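Beta-ketoacyl synthase (Burkholderia phymatum, PDB 4EWG) probably acts as a 3-oxoacyl-[acyl-carrier-protein] synthase, a condensing enzyme of the thiolase-like superfamily that lengthens acyl chains carried on acyl carrier protein. Local coordinates at residues M79-A84 / G193-L198; S111-G114 / P118-A121; S332-V337 / G342-L347; W350-M355 / V392-F397. All coordinates share one frame; numbering follows the deposited sequence.

Contact 1: residues M79-A84 / G193-L198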
# COMPACT_ATOMS: atom_id res chain seq x y z
N MET A 79 13.63 7.23 -7.74
CA MET A 79 15.03 7.71 -7.59
C MET A 79 15.24 8.49 -6.29
O MET A 79 16.24 8.28 -5.59
CB MET A 79 15.46 8.55 -8.77
CG MET A 79 15.59 7.74 -10.04
SD MET A 79 16.48 8.60 -11.33
CE MET A 79 15.38 9.97 -11.72
N TYR A 80 14.28 9.34 -5.93
CA TYR A 80 14.36 10.04 -4.63
C TYR A 80 14.38 9.02 -3.48
O TYR A 80 15.18 9.10 -2.57
CB TYR A 80 13.17 10.95 -4.41
CG TYR A 80 12.96 12.09 -5.41
CD1 TYR A 80 13.90 12.44 -6.37
CD2 TYR A 80 11.78 12.82 -5.36
CE1 TYR A 80 13.68 13.50 -7.25
CE2 TYR A 80 11.55 13.87 -6.23
CZ TYR A 80 12.50 14.21 -7.16
OH TYR A 80 12.22 15.29 -8.02
N ALA A 81 13.47 8.04 -3.57
CA ALA A 81 13.29 7.04 -2.53
C ALA A 81 14.60 6.25 -2.34
O ALA A 81 15.05 6.07 -1.21
CB ALA A 81 12.14 6.10 -2.90
N VAL A 82 15.19 5.81 -3.45
CA VAL A 82 16.43 5.05 -3.41
C VAL A 82 17.60 5.88 -2.87
O VAL A 82 18.35 5.43 -2.02
CB VAL A 82 16.77 4.47 -4.79
CG1 VAL A 82 18.16 3.86 -4.78
CG2 VAL A 82 15.74 3.42 -5.19
N ARG A 83 17.67 7.14 -3.26
CA ARG A 83 18.74 8.00 -2.80
C ARG A 83 18.62 8.24 -1.29
O ARG A 83 19.62 8.19 -0.57
CB ARG A 83 18.72 9.31 -3.58
CG ARG A 83 19.79 10.30 -3.15
CD ARG A 83 21.16 9.68 -3.19
NE ARG A 83 22.18 10.67 -2.90
CZ ARG A 83 23.41 10.39 -2.51
NH1 ARG A 83 23.78 9.13 -2.33
NH2 ARG A 83 24.29 11.37 -2.27
N ALA A 84 17.39 8.52 -0.83
CA ALA A 84 17.09 8.66 0.60
C ALA A 84 17.55 7.47 1.38
O ALA A 84 18.16 7.59 2.45
CB ALA A 84 15.59 8.86 0.80
N GLY A 193 10.01 4.66 4.76
CA GLY A 193 9.98 6.01 4.30
C GLY A 193 8.83 6.33 3.39
O GLY A 193 7.87 5.54 3.24
N GLY A 194 8.92 7.51 2.81
CA GLY A 194 7.94 7.98 1.85
C GLY A 194 8.60 8.91 0.87
O GLY A 194 9.65 9.48 1.17
N ALA A 195 7.95 9.10 -0.27
CA ALA A 195 8.53 9.90 -1.36
C ALA A 195 7.44 10.48 -2.26
O ALA A 195 6.30 10.00 -2.27
CB ALA A 195 9.47 9.04 -2.18
N GLU A 196 7.78 11.55 -2.98
CA GLU A 196 6.91 12.10 -3.99
C GLU A 196 7.71 12.92 -5.00
O GLU A 196 8.70 13.59 -4.64
CB GLU A 196 5.85 13.00 -3.38
CG GLU A 196 4.57 13.03 -4.21
CD GLU A 196 3.72 11.79 -3.96
OE1 GLU A 196 3.50 10.98 -4.91
OE2 GLU A 196 3.27 11.63 -2.80
N GLU A 197 7.28 12.88 -6.27
CA GLU A 197 7.85 13.73 -7.29
C GLU A 197 6.85 14.83 -7.61
O GLU A 197 5.68 14.60 -7.61
CB GLU A 197 8.26 12.92 -8.53
CG GLU A 197 7.14 12.50 -9.47
CD GLU A 197 7.62 11.47 -10.52
OE1 GLU A 197 8.13 10.39 -10.15
OE2 GLU A 197 7.46 11.72 -11.71
N LEU A 198 7.34 16.04 -7.81
CA LEU A 198 6.47 17.18 -8.08
C LEU A 198 5.96 17.04 -9.50
O LEU A 198 6.72 16.78 -10.42
CB LEU A 198 7.25 18.51 -7.93
CG LEU A 198 6.46 19.82 -8.14
CD1 LEU A 198 5.32 19.99 -7.09
CD2 LEU A 198 7.40 21.06 -8.17
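The hydroxyl of Tyr80 is gripped by two groups, Arg76 NE and Glu237 OE1, and this holds the far end of a ring whose flank rests on Glu196 and Glu197. The setting is the thiolase-type fold, with helix 76-92 packed on strand 189-196 near the end of that strand. Both the ring and the strand are buried, and no hydrogen bond joins the two segments, so the contact depends on shape. The edge of the ring does the touching: CD2 of Tyr80 comes within 3.3 Å of Glu196 O, which lies in the ring plane. Tyr80 CE2 is equally close to that oxygen and 3.9 Å from Glu197 CA, reached at an oblique angle. The placement follows from the first torsion of Tyr80 (chi1 -61°), which sets CG anti to the carbonyl carbon and brings the CD2-CE2 edge to the Glu196 carbonyl.

The carboxylate of Glu196 points away from the helix, its OE2 taking Ser112 OG and Gly342 N, while Glu197 OE1 accepts from Ser115 OG and from Val77 N in the first turn of helix 76-92. At the next residue, Ala81, the backbones draw nearest, Ala81 CA to Ala195 CA measuring 5.7 Å. Such closeness is possible because each residue offers a single methyl group, and the methyl of Ala195 points at the flank of the Ala81 methyl, CB to CB 4.0 Å.

Contact 2: residues S111-G114 / P118-A121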
# COMPACT_ATOMS: atom_id res chain seq x y z
N SER A 111 3.97 6.28 -1.80
CA SER A 111 3.85 7.60 -2.39
C SER A 111 2.41 7.80 -2.83
O SER A 111 1.65 6.84 -2.90
CB SER A 111 4.79 7.73 -3.61
OG SER A 111 4.52 6.76 -4.58
N SER A 112 2.03 9.04 -3.09
CA SER A 112 0.66 9.36 -3.51
C SER A 112 0.42 8.85 -4.93
O SER A 112 -0.72 8.57 -5.32
CB SER A 112 0.38 10.88 -3.50
OG SER A 112 0.78 11.47 -2.27
N SER A 113 1.51 8.75 -5.68
CA SER A 113 1.43 8.45 -7.08
C SER A 113 2.76 7.87 -7.62
O SER A 113 3.81 8.04 -7.02
CB SER A 113 1.10 9.78 -7.79
OG SER A 113 1.25 9.69 -9.17
N GLY A 114 2.66 7.20 -8.76
CA GLY A 114 3.80 6.77 -9.51
C GLY A 114 4.39 7.91 -10.30
O GLY A 114 4.18 9.09 -9.97
N PRO A 118 5.02 7.21 -17.30
CA PRO A 118 4.09 6.13 -17.61
C PRO A 118 2.63 6.49 -17.39
O PRO A 118 1.76 5.98 -18.12
CB PRO A 118 4.53 5.01 -16.67
CG PRO A 118 5.15 5.74 -15.52
CD PRO A 118 5.88 6.87 -16.15
N ILE A 119 2.34 7.39 -16.44
CA ILE A 119 0.99 7.93 -16.33
C ILE A 119 0.59 8.58 -17.66
O ILE A 119 -0.49 8.31 -18.17
CB ILE A 119 0.83 8.92 -15.16
CG1 ILE A 119 0.97 8.22 -13.83
CG2 ILE A 119 -0.57 9.54 -15.17
CD1 ILE A 119 1.24 9.17 -12.67
N ARG A 120 1.46 9.40 -18.22
CA ARG A 120 1.24 9.98 -19.55
C ARG A 120 1.04 8.90 -20.62
O ARG A 120 0.14 9.00 -21.46
CB ARG A 120 2.42 10.90 -19.96
CG ARG A 120 2.17 11.70 -21.26
CD ARG A 120 3.38 12.47 -21.82
NE ARG A 120 4.57 11.70 -21.53
CZ ARG A 120 4.97 10.63 -22.23
NH1 ARG A 120 4.32 10.24 -23.33
NH2 ARG A 120 6.05 9.95 -21.79
N ALA A 121 1.89 7.88 -20.59
CA ALA A 121 1.89 6.84 -21.63
C ALA A 121 0.61 6.02 -21.55
O ALA A 121 -0.08 5.83 -22.54
CB ALA A 121 3.11 5.95 -21.49
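The peptide carbonyl of Gly114 is the flat group that Ile119 approaches: Ile119 CD1 lies 4.0 Å from Gly114 O, and the hydroxyl of Ser113 stands above the same carbonyl plane, 39° out of it. That hydroxyl donates to the oxygen, Ser113 OG to Gly114 O at 3.1 Å. The preceding carbonyl is treated in the same way. Ser111 OG donates to Ser113 O at 2.8 Å, again from over the carbonyl plane, 51° out of it. Two serine hydroxyls thus fold back onto the loop's own backbone.

Across the contact a single methyl group does the work. Ile119 CD1 comes to 3.5 Å from Ser113 OG, an apolar tip set against a hydroxyl already committed to Gly114 O. It gets there because the isoleucine chain is extended beyond CG1 (chi2 162°), reaching out from the helix. No hydrogen bond crosses between the segments, and the backbones stay well apart, with Gly114 CA 7.5 Å from Ile119 CA.

The loop carries the chain from strand 105-110 into helix 116-128, whose first turn holds Ile119. Around that residue Met142 of helix 138-142 packs alongside, and Leu126 of the second subunit touches it too. Ser112 O is bonded to Tyr139 OH of the second subunit, so this strand-to-helix connection lies at the dimer interface.

Contact 3: residues S332-V337 / G342-L347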
# COMPACT_ATOMS: atom_id res chain seq x y z
N SER A 332 5.08 23.57 12.42
CA SER A 332 4.90 22.88 11.14
C SER A 332 6.07 23.14 10.25
O SER A 332 6.32 24.28 9.89
CB SER A 332 3.64 23.39 10.46
OG SER A 332 3.56 22.89 9.14
N LEU A 333 6.79 22.07 9.88
CA LEU A 333 7.90 22.17 8.95
C LEU A 333 7.43 22.43 7.53
O LEU A 333 8.24 22.75 6.66
CB LEU A 333 8.74 20.88 9.01
CG LEU A 333 9.53 20.70 10.31
CD1 LEU A 333 10.08 19.29 10.48
CD2 LEU A 333 10.63 21.75 10.45
N LYS A 334 6.13 22.24 7.27
CA LYS A 334 5.55 22.53 5.93
C LYS A 334 5.60 24.01 5.63
O LYS A 334 5.51 24.42 4.48
CB LYS A 334 4.10 22.01 5.82
CG LYS A 334 3.95 20.49 6.02
CD LYS A 334 2.57 19.98 5.61
CE LYS A 334 2.47 18.46 5.67
NZ LYS A 334 2.75 17.82 6.98
N SER A 335 5.77 24.83 6.67
CA SER A 335 6.04 26.25 6.48
C SER A 335 7.36 26.53 5.74
O SER A 335 7.54 27.63 5.20
CB SER A 335 6.06 26.99 7.83
OG SER A 335 7.21 26.68 8.62
N TYR A 336 8.28 25.55 5.74
CA TYR A 336 9.56 25.68 5.03
C TYR A 336 9.58 24.97 3.72
O TYR A 336 9.94 25.55 2.70
CB TYR A 336 10.71 25.09 5.85
CG TYR A 336 10.99 25.81 7.11
CD1 TYR A 336 10.26 25.52 8.25
CD2 TYR A 336 11.99 26.77 7.19
CE1 TYR A 336 10.49 26.18 9.42
CE2 TYR A 336 12.25 27.43 8.37
CZ TYR A 336 11.47 27.12 9.48
OH TYR A 336 11.66 27.73 10.67
N VAL A 337 9.23 23.68 3.75
CA VAL A 337 9.34 22.82 2.56
C VAL A 337 8.00 22.55 1.88
O VAL A 337 7.94 21.78 0.91
CB VAL A 337 10.04 21.47 2.90
CG1 VAL A 337 11.43 21.75 3.41
CG2 VAL A 337 9.24 20.66 3.91
N GLY A 342 3.65 12.36 -0.19
CA GLY A 342 4.16 11.03 0.17
C GLY A 342 5.34 11.05 1.13
O GLY A 342 5.40 10.25 2.03
N ALA A 343 6.25 12.01 0.94
CA ALA A 343 7.44 12.14 1.78
C ALA A 343 7.16 12.69 3.19
O ALA A 343 7.99 12.50 4.07
CB ALA A 343 8.49 13.01 1.09
N CYS A 344 6.03 13.36 3.39
CA CYS A 344 5.89 14.26 4.56
C CYS A 344 6.03 13.58 5.92
O CYS A 344 6.74 14.10 6.80
CB CYS A 344 4.61 15.11 4.52
SG CYS A 344 3.09 14.25 4.92
N GLY A 345 5.46 12.41 6.09
CA GLY A 345 5.57 11.72 7.39
C GLY A 345 6.99 11.27 7.73
O GLY A 345 7.38 11.30 8.90
N ALA A 346 7.76 10.89 6.70
CA ALA A 346 9.13 10.44 6.89
C ALA A 346 10.07 11.61 7.09
O ALA A 346 10.88 11.61 8.02
CB ALA A 346 9.59 9.57 5.72
N LEU A 347 9.96 12.62 6.24
CA LEU A 347 10.78 13.81 6.34
C LEU A 347 10.56 14.45 7.71
O LEU A 347 11.50 14.79 8.40
CB LEU A 347 10.46 14.78 5.21
CG LEU A 347 11.19 16.12 5.05
CD1 LEU A 347 11.03 16.58 3.59
CD2 LEU A 347 10.70 17.22 5.98
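Lys334 and Val337 reach across to Cys344 and Leu347, joining the short helix 334-337 to the first turns of helix 344-358. In sequence order, Ser332 comes first and prepares the helix start: its OG accepts a weak capping bond from Lys334 N (3.2 Å, N-H...acceptor angle 131°), and its carbonyl takes Ser335 OG at 2.9 Å, nearly in line with the C=O bond (168°). Leu333 aims its side chain at the opposing helix and packs on Trp351 and Met355 there. Its carbonyl oxygen receives two backbone donors, Tyr336 N at 2.9 Å and Val337 N at 3.2 Å, which closes the turn.

Lys334 follows with a chain that is extended until its last torsion (chi4 58°), where it bends and brings NZ alongside Cys344. Lys334 NZ lies 4.1 Å from Cys344 CB, a packing distance only. Its polar partners lie beyond the two segments, in a salt bridge to Glu348 OE2 and a hydrogen bond to His305 O. Together these would orient NZ. Val337 ends the segment with an apolar contact, its CG2 meeting Leu347 CD2 at 4.3 Å.

A buried lysine bonded to a glutamate on the following helix and to the carbonyl of a histidine, with His339 packed against its chain, is consistent with the active-site neighbourhood of beta-ketoacyl-ACP synthases, where a lysine lies close to the active-site histidines.

Contact 4: residues W350-M355 / V392-F397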
# COMPACT_ATOMS: atom_id res chain seq x y z
N TRP A 350 12.03 12.42 10.59
CA TRP A 350 13.49 12.60 10.55
C TRP A 350 13.87 13.92 11.20
O TRP A 350 14.62 13.95 12.18
CB TRP A 350 13.94 12.52 9.10
CG TRP A 350 15.33 12.99 8.79
CD1 TRP A 350 16.39 13.04 9.64
CD2 TRP A 350 15.84 13.43 7.50
NE1 TRP A 350 17.50 13.55 9.00
CE2 TRP A 350 17.22 13.79 7.71
CE3 TRP A 350 15.27 13.62 6.26
CZ2 TRP A 350 18.00 14.26 6.70
CZ3 TRP A 350 16.07 14.11 5.25
CH2 TRP A 350 17.40 14.42 5.46
N TRP A 351 13.32 15.03 10.68
CA TRP A 351 13.67 16.36 11.18
C TRP A 351 13.25 16.55 12.60
O TRP A 351 13.96 17.21 13.35
CB TRP A 351 13.08 17.43 10.29
CG TRP A 351 13.74 17.46 8.92
CD1 TRP A 351 14.60 16.52 8.38
CD2 TRP A 351 13.59 18.46 7.89
NE1 TRP A 351 14.98 16.86 7.14
CE2 TRP A 351 14.39 18.02 6.78
CE3 TRP A 351 12.90 19.65 7.78
CZ2 TRP A 351 14.49 18.74 5.62
CZ3 TRP A 351 12.99 20.37 6.59
CH2 TRP A 351 13.77 19.93 5.53
N THR A 352 12.12 15.97 13.01
CA THR A 352 11.69 16.03 14.41
C THR A 352 12.71 15.34 15.35
O THR A 352 12.95 15.83 16.44
CB THR A 352 10.28 15.42 14.60
OG1 THR A 352 9.36 16.21 13.88
CG2 THR A 352 9.86 15.38 16.05
N ILE A 353 13.29 14.23 14.93
CA ILE A 353 14.32 13.54 15.72
C ILE A 353 15.63 14.37 15.75
O ILE A 353 16.26 14.47 16.80
CB ILE A 353 14.62 12.14 15.19
CG1 ILE A 353 13.42 11.22 15.39
CG2 ILE A 353 15.79 11.53 15.93
CD1 ILE A 353 13.55 9.93 14.62
N GLU A 354 15.98 14.97 14.64
CA GLU A 354 17.15 15.84 14.58
C GLU A 354 16.99 17.04 15.52
O GLU A 354 17.92 17.40 16.23
CB GLU A 354 17.39 16.35 13.16
CG GLU A 354 17.61 15.27 12.13
CD GLU A 354 19.03 14.72 12.10
OE1 GLU A 354 19.69 14.64 13.16
OE2 GLU A 354 19.48 14.34 10.99
N MET A 355 15.80 17.63 15.54
CA MET A 355 15.54 18.74 16.40
C MET A 355 15.56 18.30 17.86
O MET A 355 16.16 18.97 18.71
CB MET A 355 14.21 19.36 16.04
CG MET A 355 14.25 20.05 14.69
SD MET A 355 12.78 21.03 14.36
CE MET A 355 11.54 19.73 14.31
N VAL A 392 8.85 13.11 22.03
CA VAL A 392 8.20 13.93 21.04
C VAL A 392 7.19 13.14 20.23
O VAL A 392 7.26 11.91 20.14
CB VAL A 392 9.22 14.61 20.14
CG1 VAL A 392 10.12 15.51 21.02
CG2 VAL A 392 10.02 13.58 19.38
N MET A 393 6.24 13.87 19.66
CA MET A 393 5.21 13.29 18.81
C MET A 393 5.20 13.97 17.43
O MET A 393 5.35 15.20 17.33
CB MET A 393 3.84 13.43 19.48
CG MET A 393 2.67 12.88 18.68
SD MET A 393 1.07 13.06 19.54
CE MET A 393 1.07 11.58 20.55
N SER A 394 5.02 13.16 16.38
CA SER A 394 4.85 13.71 15.03
C SER A 394 3.58 13.14 14.44
O SER A 394 3.41 11.92 14.36
CB SER A 394 6.01 13.38 14.12
OG SER A 394 5.82 13.96 12.83
N ASN A 395 2.70 14.04 14.02
CA ASN A 395 1.35 13.68 13.53
C ASN A 395 1.17 13.98 12.05
O ASN A 395 1.84 14.85 11.49
CB ASN A 395 0.29 14.46 14.31
CG ASN A 395 0.18 14.00 15.74
OD1 ASN A 395 0.34 12.80 16.04
ND2 ASN A 395 -0.11 14.96 16.66
N ASN A 396 0.30 13.22 11.42
CA ASN A 396 -0.03 13.40 10.00
C ASN A 396 -1.43 12.93 9.77
O ASN A 396 -1.88 11.93 10.36
CB ASN A 396 0.92 12.61 9.08
CG ASN A 396 2.35 13.03 9.24
OD1 ASN A 396 2.81 14.04 8.61
ND2 ASN A 396 3.09 12.29 10.03
N PHE A 397 -2.13 13.66 8.93
CA PHE A 397 -3.55 13.41 8.67
C PHE A 397 -3.74 13.52 7.21
O PHE A 397 -3.37 14.53 6.65
CB PHE A 397 -4.41 14.45 9.41
CG PHE A 397 -4.10 14.55 10.85
CD1 PHE A 397 -4.53 13.56 11.73
CD2 PHE A 397 -3.36 15.58 11.34
CE1 PHE A 397 -4.23 13.63 13.09
CE2 PHE A 397 -3.06 15.66 12.70
CZ PHE A 397 -3.50 14.69 13.56
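Apolar contact between Thr352 and Val392 carries this pairing: the two CG2 methyl groups, Thr352 CG2 and Val392 CG2, lie 3.8 Å apart as the side chains lie side by side, pointing opposite ways. With OG1 beside the backbone N (chi1 -64°), the threonine methyl is turned to the strand. Helix and strand backbones remain separated, Thr352 CA to Ser394 CA being 7.2 Å.

Among the polar groups, the hydroxyls of Thr352 and Ser394 face each other at long range, OG1 to OG 4.3 Å, without a bond between them. Thr352 OG1 is hydrogen-bonded instead to Glu348 O, one turn earlier in the same helix. On the side of the helix turned from the strand, Trp350 NE1 donates to Glu354 OE2 at 2.9 Å. The N-H...acceptor angle is 150°, and the carboxylate is met on its anti side, 23° out of plane.

Two of the aromatic rings meet within the helix. Trp351 NE1 sits 3.3 Å above the plane of the Trp350 ring, displaced toward its rim, while Trp350 CE2 lies at the edge of the Trp351 ring. Trp351 also meets Trp23 edge-to-face.

Helix 344-358 touches strand 391-398 through Thr352 and strand 8-16 through Ile353, which packs on Ile10 and Met13. A helix buried between two strand layers in this way is characteristic of the five-layered alpha-beta-alpha-beta-alpha thiolase fold.

In the fold
From the N terminus, contact 1 closes first over distance: 108 residues lie between segments 79-84 and 193-198, on helix 76-92 and strand 189-196. Contact 2 nests inside that loop, a short turn between strand 105-110 and helix 116-128. Contacts 3 and 4 follow in series, one closing four residues, the other thirty-six, and none of the loops cross. Glu196 of contact 1 links the halves, connecting it with contacts 2 and 3. Contacts 3 and 4 share helix 344-358 and touch where Val337 CG1 lies 3.6 Å from Trp351 CH2. Contacts 1 and 4 reach separate parts of the same sheet, their centres about 18 Å apart.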